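Local atomic coordinates of filamentous hemagglutinin (Bordetella pertussis, PDB entry 1RWR), a protein that serves as an adhesin of the bacterium and carries an N-terminal domain, folded as a beta-helix, that probably directs its export by two-partner secretion. Residues G98-I103 with N118-T123; G90-Y95 with N112-L117; D139-T144 with T201-G206. All blocks are in the same frame, centred on the assembly; numbering follows the deposited sequence.

Contact 1 of 3, residues G98-I103 with N118-T123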
ATOM      1  N   GLY A  98     -15.526  -1.276  -9.595  1.00 14.14           N
ATOM      2  CA  GLY A  98     -14.516  -1.120  -8.568  1.00 14.49           C
ATOM      3  C   GLY A  98     -13.680  -2.379  -8.406  1.00 14.10           C
ATOM      4  O   GLY A  98     -14.162  -3.494  -8.494  1.00 14.59           O
ATOM      5  N   ALA A  99     -12.406  -2.194  -8.113  1.00 12.83           N
ATOM      6  CA  ALA A  99     -11.485  -3.325  -7.956  1.00 12.88           C
ATOM      7  C   ALA A  99     -10.393  -3.010  -6.944  1.00 12.49           C
ATOM      8  O   ALA A  99     -10.130  -1.846  -6.642  1.00 11.82           O
ATOM      9  CB  ALA A  99     -10.856  -3.651  -9.287  1.00 13.39           C
ATOM     10  N   ASP A 100      -9.781  -4.046  -6.386  1.00 12.43           N
ATOM     11  CA  ASP A 100      -8.536  -3.891  -5.647  1.00 12.84           C
ATOM     12  C   ASP A 100      -7.424  -3.404  -6.582  1.00 12.38           C
ATOM     13  O   ASP A 100      -7.377  -3.761  -7.760  1.00 12.58           O
ATOM     14  CB  ASP A 100      -8.063  -5.236  -5.059  1.00 12.42           C
ATOM     15  CG  ASP A 100      -8.938  -5.745  -3.911  1.00 14.41           C
ATOM     16  OD1 ASP A 100      -9.749  -4.988  -3.327  1.00 14.49           O
ATOM     17  OD2 ASP A 100      -8.854  -6.931  -3.547  1.00 14.66           O
ATOM     18  N   LEU A 101      -6.572  -2.534  -6.060  1.00 11.69           N
ATOM     19  CA  LEU A 101      -5.382  -2.073  -6.756  1.00 11.37           C
ATOM     20  C   LEU A 101      -4.164  -2.575  -6.007  1.00 10.92           C
ATOM     21  O   LEU A 101      -4.065  -2.425  -4.790  1.00 11.51           O
ATOM     22  CB  LEU A 101      -5.315  -0.528  -6.850  1.00 11.55           C
ATOM     23  CG  LEU A 101      -6.396   0.150  -7.690  1.00 13.10           C
ATOM     24  CD1 LEU A 101      -6.218   1.667  -7.563  1.00 15.62           C
ATOM     25  CD2 LEU A 101      -6.321  -0.285  -9.156  1.00 14.85           C
ATOM     26  N   ILE A 102      -3.229  -3.142  -6.751  1.00 10.96           N
ATOM     27  CA  ILE A 102      -1.932  -3.568  -6.226  1.00 11.68           C
ATOM     28  C   ILE A 102      -0.886  -3.010  -7.153  1.00 11.54           C
ATOM     29  O   ILE A 102      -0.908  -3.298  -8.364  1.00 10.32           O
ATOM     30  CB  ILE A 102      -1.805  -5.124  -6.195  1.00 12.15           C
ATOM     31  CG1 ILE A 102      -2.946  -5.805  -5.437  1.00 15.48           C
ATOM     32  CG2 ILE A 102      -0.490  -5.501  -5.573  1.00 13.98           C
ATOM     33  CD1 ILE A 102      -4.181  -6.049  -6.237  1.00 22.20           C
ATOM     34  N   ILE A 103       0.029  -2.225  -6.591  1.00 10.64           N
ATOM     35  CA  ILE A 103       1.164  -1.665  -7.317  1.00 10.83           C
ATOM     36  C   ILE A 103       2.435  -2.290  -6.735  1.00 11.32           C
ATOM     37  O   ILE A 103       2.748  -2.120  -5.580  1.00 11.96           O
ATOM     38  CB  ILE A 103       1.222  -0.120  -7.218  1.00 11.69           C
ATOM     39  CG1 ILE A 103      -0.121   0.575  -7.553  1.00 15.74           C
ATOM     40  CG2 ILE A 103       2.370   0.413  -8.135  1.00 13.40           C
ATOM     41  CD1 ILE A 103      -0.618   0.303  -8.848  1.00 18.73           C
ATOM     42  N   ASN A 118     -12.944   4.801  -6.544  1.00 12.97           N
ATOM     43  CA  ASN A 118     -13.524   3.558  -7.033  1.00 12.97           C
ATOM     44  C   ASN A 118     -12.553   2.393  -6.979  1.00 13.29           C
ATOM     45  O   ASN A 118     -12.690   1.458  -7.706  1.00 13.70           O
ATOM     46  CB  ASN A 118     -14.129   3.714  -8.441  1.00 13.17           C
ATOM     47  CG  ASN A 118     -15.137   2.603  -8.787  1.00 14.24           C
ATOM     48  OD1 ASN A 118     -15.893   2.127  -7.908  1.00 15.43           O
ATOM     49  ND2 ASN A 118     -15.143   2.186 -10.059  1.00 12.95           N
ATOM     50  N   ALA A 119     -11.566   2.468  -6.080  1.00 13.11           N
ATOM     51  CA  ALA A 119     -10.743   1.326  -5.715  1.00 12.86           C
ATOM     52  C   ALA A 119     -11.302   0.740  -4.420  1.00 12.55           C
ATOM     53  O   ALA A 119     -11.599   1.463  -3.465  1.00 12.48           O
ATOM     54  CB  ALA A 119      -9.289   1.769  -5.498  1.00 13.71           C
ATOM     55  N   SER A 120     -11.473  -0.576  -4.385  1.00 12.08           N
ATOM     56  CA  SER A 120     -11.958  -1.235  -3.198  1.00 12.70           C
ATOM     57  C   SER A 120     -10.975  -1.148  -2.053  1.00 11.88           C
ATOM     58  O   SER A 120     -11.361  -0.995  -0.907  1.00 10.16           O
ATOM     59  CB  SER A 120     -12.174  -2.724  -3.511  1.00 14.10           C
ATOM     60  OG  SER A 120     -12.797  -2.852  -4.746  1.00 20.73           O
ATOM     61  N   ASN A 121      -9.714  -1.371  -2.395  1.00 11.70           N
ATOM     62  CA  ASN A 121      -8.580  -1.461  -1.459  1.00 12.07           C
ATOM     63  C   ASN A 121      -7.327  -1.128  -2.253  1.00 12.13           C
ATOM     64  O   ASN A 121      -7.326  -1.216  -3.492  1.00 12.46           O
ATOM     65  CB  ASN A 121      -8.419  -2.872  -0.897  1.00 12.23           C
ATOM     66  CG  ASN A 121      -9.633  -3.343  -0.123  1.00 12.85           C
ATOM     67  OD1 ASN A 121      -9.912  -2.818   0.944  1.00 13.62           O
ATOM     68  ND2 ASN A 121     -10.390  -4.320  -0.679  1.00 13.38           N
ATOM     69  N   LEU A 122      -6.250  -0.771  -1.568  1.00 11.16           N
ATOM     70  CA  LEU A 122      -4.980  -0.426  -2.217  1.00  9.36           C
ATOM     71  C   LEU A 122      -3.813  -1.038  -1.487  1.00  9.39           C
ATOM     72  O   LEU A 122      -3.693  -0.858  -0.273  1.00 10.28           O
ATOM     73  CB  LEU A 122      -4.759   1.100  -2.245  1.00  9.44           C
ATOM     74  CG  LEU A 122      -3.470   1.656  -2.836  1.00  8.17           C
ATOM     75  CD1 LEU A 122      -3.244   1.264  -4.306  1.00  9.83           C
ATOM     76  CD2 LEU A 122      -3.447   3.113  -2.781  1.00 10.76           C
ATOM     77  N   THR A 123      -2.951  -1.749  -2.217  1.00  9.20           N
ATOM     78  CA  THR A 123      -1.694  -2.286  -1.708  1.00  9.52           C
ATOM     79  C   THR A 123      -0.525  -1.732  -2.518  1.00  9.92           C
ATOM     80  O   THR A 123      -0.538  -1.794  -3.771  1.00 10.18           O
ATOM     81  CB  THR A 123      -1.718  -3.784  -1.878  1.00  8.96           C
ATOM     82  OG1 THR A 123      -2.916  -4.322  -1.271  1.00 11.03           O
ATOM     83  CG2 THR A 123      -0.508  -4.473  -1.266  1.00 10.54           C
TER
HETATM   84  O   HOH W   1     -17.976   0.582  -8.179  1.00 34.84           O

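Contact 2 of 3, residues G90-Y95 with N112-L117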
ATOM      1  N   GLY A  90      -1.148  11.845  -7.014  1.00 12.80           N
ATOM      2  CA  GLY A  90      -2.447  12.144  -7.587  1.00 13.18           C
ATOM      3  C   GLY A  90      -3.443  11.056  -7.262  1.00 12.96           C
ATOM      4  O   GLY A  90      -3.251  10.308  -6.303  1.00 13.11           O
ATOM      5  N   THR A  91      -4.489  10.949  -8.075  1.00 13.19           N
ATOM      6  CA  THR A  91      -5.598  10.035  -7.817  1.00 12.00           C
ATOM      7  C   THR A  91      -5.498   8.809  -8.685  1.00 11.74           C
ATOM      8  O   THR A  91      -5.357   8.920  -9.893  1.00 12.51           O
ATOM      9  CB  THR A  91      -6.900  10.684  -8.120  1.00 13.01           C
ATOM     10  OG1 THR A  91      -7.079  11.842  -7.296  1.00 14.18           O
ATOM     11  CG2 THR A  91      -8.071   9.730  -7.783  1.00 13.60           C
ATOM     12  N   LEU A  92      -5.586   7.641  -8.070  1.00 11.20           N
ATOM     13  CA  LEU A  92      -5.698   6.392  -8.782  1.00 11.40           C
ATOM     14  C   LEU A  92      -7.194   6.113  -8.924  1.00 11.71           C
ATOM     15  O   LEU A  92      -7.824   5.702  -7.960  1.00 12.43           O
ATOM     16  CB  LEU A  92      -5.018   5.270  -8.014  1.00 12.01           C
ATOM     17  CG  LEU A  92      -3.588   5.455  -7.505  1.00 11.79           C
ATOM     18  CD1 LEU A  92      -3.062   4.199  -6.804  1.00 12.95           C
ATOM     19  CD2 LEU A  92      -2.687   5.829  -8.657  1.00 14.49           C
ATOM     20  N   GLU A  93      -7.727   6.345 -10.122  1.00 12.05           N
ATOM     21  CA  GLU A  93      -9.138   6.149 -10.390  1.00 12.08           C
ATOM     22  C   GLU A  93      -9.348   4.851 -11.168  1.00 12.31           C
ATOM     23  O   GLU A  93      -8.644   4.558 -12.108  1.00 14.48           O
ATOM     24  CB  GLU A  93      -9.731   7.308 -11.177  1.00 13.18           C
ATOM     25  CG  GLU A  93     -11.203   7.090 -11.553  1.00 14.12           C
ATOM     26  CD  GLU A  93     -11.894   8.305 -12.117  1.00 17.79           C
ATOM     27  OE1 GLU A  93     -11.270   9.367 -12.347  1.00 18.67           O
ATOM     28  OE2 GLU A  93     -13.124   8.204 -12.343  1.00 17.09           O
ATOM     29  N   VAL A  94     -10.346   4.087 -10.740  1.00 12.94           N
ATOM     30  CA  VAL A  94     -10.805   2.931 -11.490  1.00 12.21           C
ATOM     31  C   VAL A  94     -12.090   3.328 -12.187  1.00 13.24           C
ATOM     32  O   VAL A  94     -13.067   3.714 -11.538  1.00 13.91           O
ATOM     33  CB  VAL A  94     -11.008   1.676 -10.605  1.00 12.83           C
ATOM     34  CG1 VAL A  94     -11.377   0.470 -11.455  1.00 13.32           C
ATOM     35  CG2 VAL A  94      -9.760   1.342  -9.818  1.00 13.18           C
ATOM     36  N   TYR A  95     -12.056   3.297 -13.512  1.00 13.32           N
ATOM     37  CA  TYR A  95     -13.262   3.508 -14.300  1.00 14.16           C
ATOM     38  C   TYR A  95     -13.919   2.135 -14.503  1.00 13.94           C
ATOM     39  O   TYR A  95     -13.310   1.190 -14.977  1.00 15.44           O
ATOM     40  CB  TYR A  95     -12.990   4.194 -15.632  1.00 14.31           C
ATOM     41  CG  TYR A  95     -14.180   4.141 -16.556  1.00 14.06           C
ATOM     42  CD1 TYR A  95     -15.283   4.918 -16.314  1.00 14.53           C
ATOM     43  CD2 TYR A  95     -14.206   3.300 -17.672  1.00 15.66           C
ATOM     44  CE1 TYR A  95     -16.441   4.834 -17.151  1.00 16.99           C
ATOM     45  CE2 TYR A  95     -15.352   3.231 -18.522  1.00 16.07           C
ATOM     46  CZ  TYR A  95     -16.458   3.982 -18.231  1.00 17.65           C
ATOM     47  OH  TYR A  95     -17.578   3.907 -19.046  1.00 21.59           O
ATOM     48  N   ASN A 112       3.582  10.567  -2.903  1.00 13.00           N
ATOM     49  CA  ASN A 112       3.398  11.963  -2.476  1.00 14.67           C
ATOM     50  C   ASN A 112       2.031  12.509  -2.856  1.00 13.92           C
ATOM     51  O   ASN A 112       1.784  12.840  -4.002  1.00 15.53           O
ATOM     52  CB  ASN A 112       4.482  12.848  -3.080  1.00 15.90           C
ATOM     53  CG  ASN A 112       4.508  14.225  -2.435  1.00 18.83           C
ATOM     54  OD1 ASN A 112       4.447  14.328  -1.245  1.00 19.67           O
ATOM     55  ND2 ASN A 112       4.568  15.281  -3.239  1.00 26.86           N
ATOM     56  N   GLY A 113       1.132  12.593  -1.894  1.00 13.05           N
ATOM     57  CA  GLY A 113      -0.195  13.131  -2.143  1.00 12.70           C
ATOM     58  C   GLY A 113      -1.040  12.188  -3.004  1.00 13.31           C
ATOM     59  O   GLY A 113      -1.541  12.563  -4.084  1.00 14.37           O
ATOM     60  N   LEU A 114      -1.205  10.978  -2.519  1.00 12.55           N
ATOM     61  CA  LEU A 114      -1.887   9.910  -3.245  1.00 12.37           C
ATOM     62  C   LEU A 114      -3.310   9.744  -2.733  1.00 12.87           C
ATOM     63  O   LEU A 114      -3.538   9.766  -1.540  1.00 14.32           O
ATOM     64  CB  LEU A 114      -1.113   8.598  -3.102  1.00 11.93           C
ATOM     65  CG  LEU A 114      -1.546   7.428  -4.009  1.00 13.21           C
ATOM     66  CD1 LEU A 114      -1.286   7.736  -5.453  1.00 13.82           C
ATOM     67  CD2 LEU A 114      -0.880   6.114  -3.615  1.00 13.89           C
ATOM     68  N   SER A 115      -4.261   9.549  -3.638  1.00 13.30           N
ATOM     69  CA  SER A 115      -5.635   9.214  -3.236  1.00 13.76           C
ATOM     70  C   SER A 115      -6.184   8.191  -4.233  1.00 13.48           C
ATOM     71  O   SER A 115      -5.483   7.776  -5.187  1.00 12.65           O
ATOM     72  CB  SER A 115      -6.519  10.467  -3.181  1.00 15.41           C
ATOM     73  OG  SER A 115      -6.566  11.025  -4.451  1.00 19.06           O
ATOM     74  N   THR A 116      -7.432   7.785  -4.036  1.00 13.55           N
ATOM     75  CA  THR A 116      -8.068   6.832  -4.950  1.00 12.94           C
ATOM     76  C   THR A 116      -9.536   7.191  -5.180  1.00 13.19           C
ATOM     77  O   THR A 116     -10.144   7.900  -4.367  1.00 13.06           O
ATOM     78  CB  THR A 116      -7.991   5.359  -4.444  1.00 13.28           C
ATOM     79  OG1 THR A 116      -8.786   5.194  -3.267  1.00 14.04           O
ATOM     80  CG2 THR A 116      -6.586   4.914  -4.060  1.00 12.22           C
ATOM     81  N   LEU A 117     -10.093   6.643  -6.256  1.00 13.39           N
ATOM     82  CA  LEU A 117     -11.504   6.746  -6.551  1.00 13.75           C
ATOM     83  C   LEU A 117     -11.934   5.414  -7.146  1.00 13.29           C
ATOM     84  O   LEU A 117     -11.384   4.974  -8.151  1.00 13.15           O
ATOM     85  CB  LEU A 117     -11.781   7.874  -7.566  1.00 15.14           C
ATOM     86  CG  LEU A 117     -11.627   9.299  -7.061  1.00 20.34           C
ATOM     87  CD1 LEU A 117     -11.749  10.300  -8.201  1.00 24.15           C
ATOM     88  CD2 LEU A 117     -12.723   9.592  -6.025  1.00 24.30           C
TER

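Contact 3 of 3, residues D139-T144 with T201-G206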
ATOM      1  N   ASP A 139       6.200 -11.667  -2.757  1.00 15.30           N
ATOM      2  CA  ASP A 139       7.430 -12.099  -2.102  1.00 14.44           C
ATOM      3  C   ASP A 139       8.352 -10.909  -1.987  1.00 14.48           C
ATOM      4  O   ASP A 139       8.996 -10.494  -2.943  1.00 13.30           O
ATOM      5  CB  ASP A 139       8.106 -13.208  -2.881  1.00 15.27           C
ATOM      6  CG  ASP A 139       7.377 -14.490  -2.745  1.00 16.78           C
ATOM      7  OD1 ASP A 139       6.874 -14.757  -1.630  1.00 17.14           O
ATOM      8  OD2 ASP A 139       7.249 -15.251  -3.720  1.00 17.44           O
ATOM      9  N   VAL A 140       8.388 -10.389  -0.783  1.00 14.31           N
ATOM     10  CA  VAL A 140       9.224  -9.241  -0.474  1.00 14.53           C
ATOM     11  C   VAL A 140      10.618  -9.681  -0.070  1.00 15.11           C
ATOM     12  O   VAL A 140      10.800 -10.302   0.980  1.00 14.45           O
ATOM     13  CB  VAL A 140       8.608  -8.399   0.682  1.00 14.80           C
ATOM     14  CG1 VAL A 140       9.488  -7.205   0.916  1.00 14.54           C
ATOM     15  CG2 VAL A 140       7.189  -7.980   0.329  1.00 15.89           C
ATOM     16  N   GLN A 141      11.601  -9.324  -0.881  1.00 14.94           N
ATOM     17  CA  GLN A 141      13.000  -9.556  -0.552  1.00 17.04           C
ATOM     18  C   GLN A 141      13.837  -8.291  -0.588  1.00 15.82           C
ATOM     19  O   GLN A 141      14.949  -8.294  -0.084  1.00 15.38           O
ATOM     20  CB  GLN A 141      13.590 -10.598  -1.480  1.00 18.48           C
ATOM     21  CG  GLN A 141      12.902 -11.946  -1.262  1.00 23.72           C
ATOM     22  CD  GLN A 141      13.412 -12.968  -2.183  1.00 27.82           C
ATOM     23  OE1 GLN A 141      13.101 -12.937  -3.371  1.00 29.82           O
ATOM     24  NE2 GLN A 141      14.243 -13.850  -1.676  1.00 31.38           N
ATOM     25  N   GLN A 142      13.322  -7.228  -1.185  1.00 15.41           N
ATOM     26  CA  GLN A 142      14.051  -5.973  -1.276  1.00 14.26           C
ATOM     27  C   GLN A 142      13.097  -4.826  -1.466  1.00 13.72           C
ATOM     28  O   GLN A 142      11.931  -5.052  -1.708  1.00 13.70           O
ATOM     29  CB  GLN A 142      15.030  -5.990  -2.439  1.00 15.66           C
ATOM     30  CG  GLN A 142      14.376  -6.135  -3.812  1.00 16.95           C
ATOM     31  CD  GLN A 142      15.396  -6.260  -4.914  1.00 23.45           C
ATOM     32  OE1 GLN A 142      15.605  -7.333  -5.457  1.00 28.95           O
ATOM     33  NE2 GLN A 142      16.067  -5.181  -5.207  1.00 24.51           N
ATOM     34  N   GLY A 143      13.619  -3.600  -1.347  1.00 13.27           N
ATOM     35  CA  GLY A 143      12.891  -2.399  -1.732  1.00 12.88           C
ATOM     36  C   GLY A 143      12.340  -1.630  -0.575  1.00 12.47           C
ATOM     37  O   GLY A 143      11.915  -2.203   0.423  1.00 12.57           O
ATOM     38  N   THR A 144      12.274  -0.319  -0.750  1.00 12.85           N
ATOM     39  CA  THR A 144      11.685   0.609   0.225  1.00 12.97           C
ATOM     40  C   THR A 144      10.438   1.289  -0.350  1.00 12.40           C
ATOM     41  O   THR A 144      10.427   1.674  -1.520  1.00 11.79           O
ATOM     42  CB  THR A 144      12.709   1.680   0.556  1.00 12.82           C
ATOM     43  OG1 THR A 144      13.875   1.075   1.170  1.00 13.29           O
ATOM     44  CG2 THR A 144      12.144   2.701   1.538  1.00 13.57           C
ATOM     45  N   THR A 201       4.196 -14.203   6.157  1.00 19.68           N
ATOM     46  CA  THR A 201       5.030 -15.257   6.688  1.00 20.43           C
ATOM     47  C   THR A 201       6.453 -14.964   6.293  1.00 19.56           C
ATOM     48  O   THR A 201       6.700 -14.706   5.117  1.00 17.48           O
ATOM     49  CB  THR A 201       4.587 -16.633   6.164  1.00 21.69           C
ATOM     50  OG1 THR A 201       4.697 -16.697   4.747  1.00 28.18           O
ATOM     51  CG2 THR A 201       3.137 -16.867   6.377  1.00 22.26           C
ATOM     52  N   PRO A 202       7.386 -14.965   7.245  1.00 20.65           N
ATOM     53  CA  PRO A 202       8.775 -14.679   6.920  1.00 19.90           C
ATOM     54  C   PRO A 202       9.356 -15.633   5.884  1.00 19.29           C
ATOM     55  O   PRO A 202       9.022 -16.828   5.841  1.00 20.01           O
ATOM     56  CB  PRO A 202       9.484 -14.763   8.281  1.00 21.23           C
ATOM     57  CG  PRO A 202       8.406 -14.484   9.267  1.00 22.35           C
ATOM     58  CD  PRO A 202       7.210 -15.160   8.707  1.00 20.85           C
ATOM     59  N   ILE A 203      10.147 -15.071   4.975  1.00 18.43           N
ATOM     60  CA  ILE A 203      10.841 -15.861   3.958  1.00 17.65           C
ATOM     61  C   ILE A 203      12.343 -15.512   3.975  1.00 17.66           C
ATOM     62  O   ILE A 203      12.779 -14.495   4.537  1.00 17.02           O
ATOM     63  CB  ILE A 203      10.228 -15.650   2.547  1.00 17.83           C
ATOM     64  CG1 ILE A 203      10.382 -14.202   2.055  1.00 17.71           C
ATOM     65  CG2 ILE A 203       8.774 -16.126   2.496  1.00 18.77           C
ATOM     66  CD1 ILE A 203       9.922 -13.994   0.640  1.00 17.99           C
ATOM     67  N   ALA A 204      13.141 -16.381   3.386  1.00 17.70           N
ATOM     68  CA  ALA A 204      14.567 -16.128   3.213  1.00 18.05           C
ATOM     69  C   ALA A 204      14.847 -15.083   2.123  1.00 18.30           C
ATOM     70  O   ALA A 204      14.222 -15.034   1.081  1.00 20.05           O
ATOM     71  CB  ALA A 204      15.270 -17.455   2.867  1.00 18.43           C
ATOM     72  N   ALA A 205      15.847 -14.272   2.350  1.00 18.90           N
ATOM     73  CA  ALA A 205      16.273 -13.330   1.336  1.00 19.65           C
ATOM     74  C   ALA A 205      17.756 -13.419   1.183  1.00 19.12           C
ATOM     75  O   ALA A 205      18.463 -13.886   2.084  1.00 19.62           O
ATOM     76  CB  ALA A 205      15.886 -11.934   1.738  1.00 19.53           C
ATOM     77  N   GLY A 206      18.221 -12.857   0.084  1.00 20.59           N
ATOM     78  CA  GLY A 206      19.622 -12.893  -0.285  1.00 22.09           C
ATOM     79  C   GLY A 206      20.482 -11.949   0.486  1.00 22.11           C
ATOM     80  O   GLY A 206      21.690 -12.116   0.553  1.00 23.25           O
TER

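Contact 1 of 3, residues G98-I103 with N118-T123
Asp100 sends its side chain alongside Asn121, and both point the same way from neighbouring strands. Its CB carries CG beside the backbone N and anti to the carbonyl carbon (chi1 -70°). Asp100 CG lies 3.8 Å from Asn121 ND2. Asp100 OD1 does the work, accepting Asn121 ND2 at 2.8 Å, nearly straight. The carboxylate and amide planes are turned 58° apart. ND2 meets Asp100 OD1 from above the carboxylate plane. Asp100 OD1 lies close to the amide plane. Asp100 OD1 also sits 3.3 Å from Ser120 CB. Asp100 OD2 has a weak hydrogen bond with His195 NE2, and Asn121 OD1 accepts Tyr159 N. The asparagine thus links its neighbours on both flanks.

The two strands are adjacent rungs of the long parallel sheet of a right-handed beta-helix, and their segments run 12° apart. Leu101 N donates to Asn121 O at 3.0 Å. Leu101 O receives Thr123 N, and Ile103 N reaches Thr123 O, both nearly along the C=O axis. Segment 118-123 turns a corner at Ser120. Ser120 N still bonds Ala99 O at 2.9 Å, from well above the carbonyl plane.

The face bearing Leu101 and Leu122 is apolar. Leu101 CB meets Leu122 CD1 at 3.7 Å, and Leu101 CD1 meets Ala119 CB at 3.7 Å. Leu92 of the next face packs against both leucines. At Gly98 and Asn118, one water accepts a weak bond from Gly98 N and donates to Asn118 OD1 at 2.6 Å. Asn118 ND2 turns to the carbonyls of Gly96 and Val94.

Contact 2 of 3, residues G90-Y95 with N112-L117
Strands 91-95 and 114-117 are neighbouring rungs on one face of the beta-helix, parallel to within 15°. The chain turns a corner just before each of them.

Backbone hydrogen bonds make the ladder. Gly90 N donates to Gly113 O, and Gly90 O accepts Ser115 N at 2.9 Å. Leu92 N then bonds Ser115 O almost straight. Leu92 O takes Leu117 N at 3.0 Å. The last bond differs in approach: Val94 N comes nearly along the C=O axis of Leu117, whereas the earlier donors sit above the carbonyl planes. Gly90 adopts a positive phi, 103°, at which a CB would collide with the preceding carbonyl.

Apolar contacts fall on both faces. On the face with Leu92, Leu114 CG stands anti to its backbone N. With chi2 at 66°, Leu114 CD1 comes to 3.8 Å from Leu92 CG; the two side chains cross obliquely. Leu122 packs on both, and Leu101 on Leu92, so this side belongs to the interior of the coil. On the other face, Thr91 CG2 rests against Leu117 CG and CD1, both at 3.7 Å. The Glu93 side chain crosses Leu117 obliquely, with Glu93 CG 4.1 Å from Leu117 CB.

Polar side chains share that second face. Glu93 is extended, and its two oxygens accept the backbone N-H groups of Arg58 and Ile59. Two such bonds would stabilise a charged carboxylate. On the same face, Thr91 OG1 and Ser115 OG are hydrogen-bonded at 3.0 Å.

Contact 3 of 3, residues D139-T144 with T201-G206
Ile203 forms the closer-packed half of this surface contact. Its CB points toward segment 139-144. CG1 sits in the crowded position between the backbone N and the carbonyl carbon (chi1 64°), and the chain is extended beyond it. Ile203 CD1 then lies 3.8 Å from Val140 O and 3.9 Å from Asp139 OD1. Gln141 CG is 4.1 Å from Ile203 CD1, and the glutamine and isoleucine side chains cross at about a right angle. The carboxylate of Asp139 is held by a salt bridge to Arg192, on which Ile203 also packs.

The other half is looser and more open to solvent. Gln141 CB and Ala205 CB stand 4.2 Å apart. The glutamine runs extended through CG to CD and places Gln141 NE2 3.0 Å from Ala204 O. This hydrogen bond uses an in-plane lone pair of the carbonyl, but it is bent, 140° at the hydrogen. Arg165 holds the backbone O of Gln141 and packs on Ala205.

Both segments leave the antiparallel four-stranded sheet beside the beta-helix. Strands 135-140 and 199-202 flank strand 191-194, and the contact joins the tails where they run on as loops. One bent hydrogen bond from the Gln141 amide and the packing of Ile203 and Gln141 make up much of it. Such chemistry implies a modest link between exposed loops, with the charge of Asp139 engaged chiefly by Arg192.

Overall arrangement
Contacts 1 and 2 are two faces of the same pair of coils. Strand 91-96 leads into 99-104, and 114-117 into 119-125, so their segments alternate along the chain. Their centres are 10 Å apart, and Leu92, Leu101, Thr116 and Leu122 pack together between them. Contact 1 lies in the ten-stranded parallel sheet; contact 2 lies in the mixed five-stranded sheet, where 114-117 is an outermost strand. Contact 3 comes later in the chain, with its centre 23 Å from contact 1 and 27 Å from contact 2, touching neither. It belongs to the antiparallel sheet outside the coil. The secretion domain thus combines a stacked beta-helix core with an added surface element.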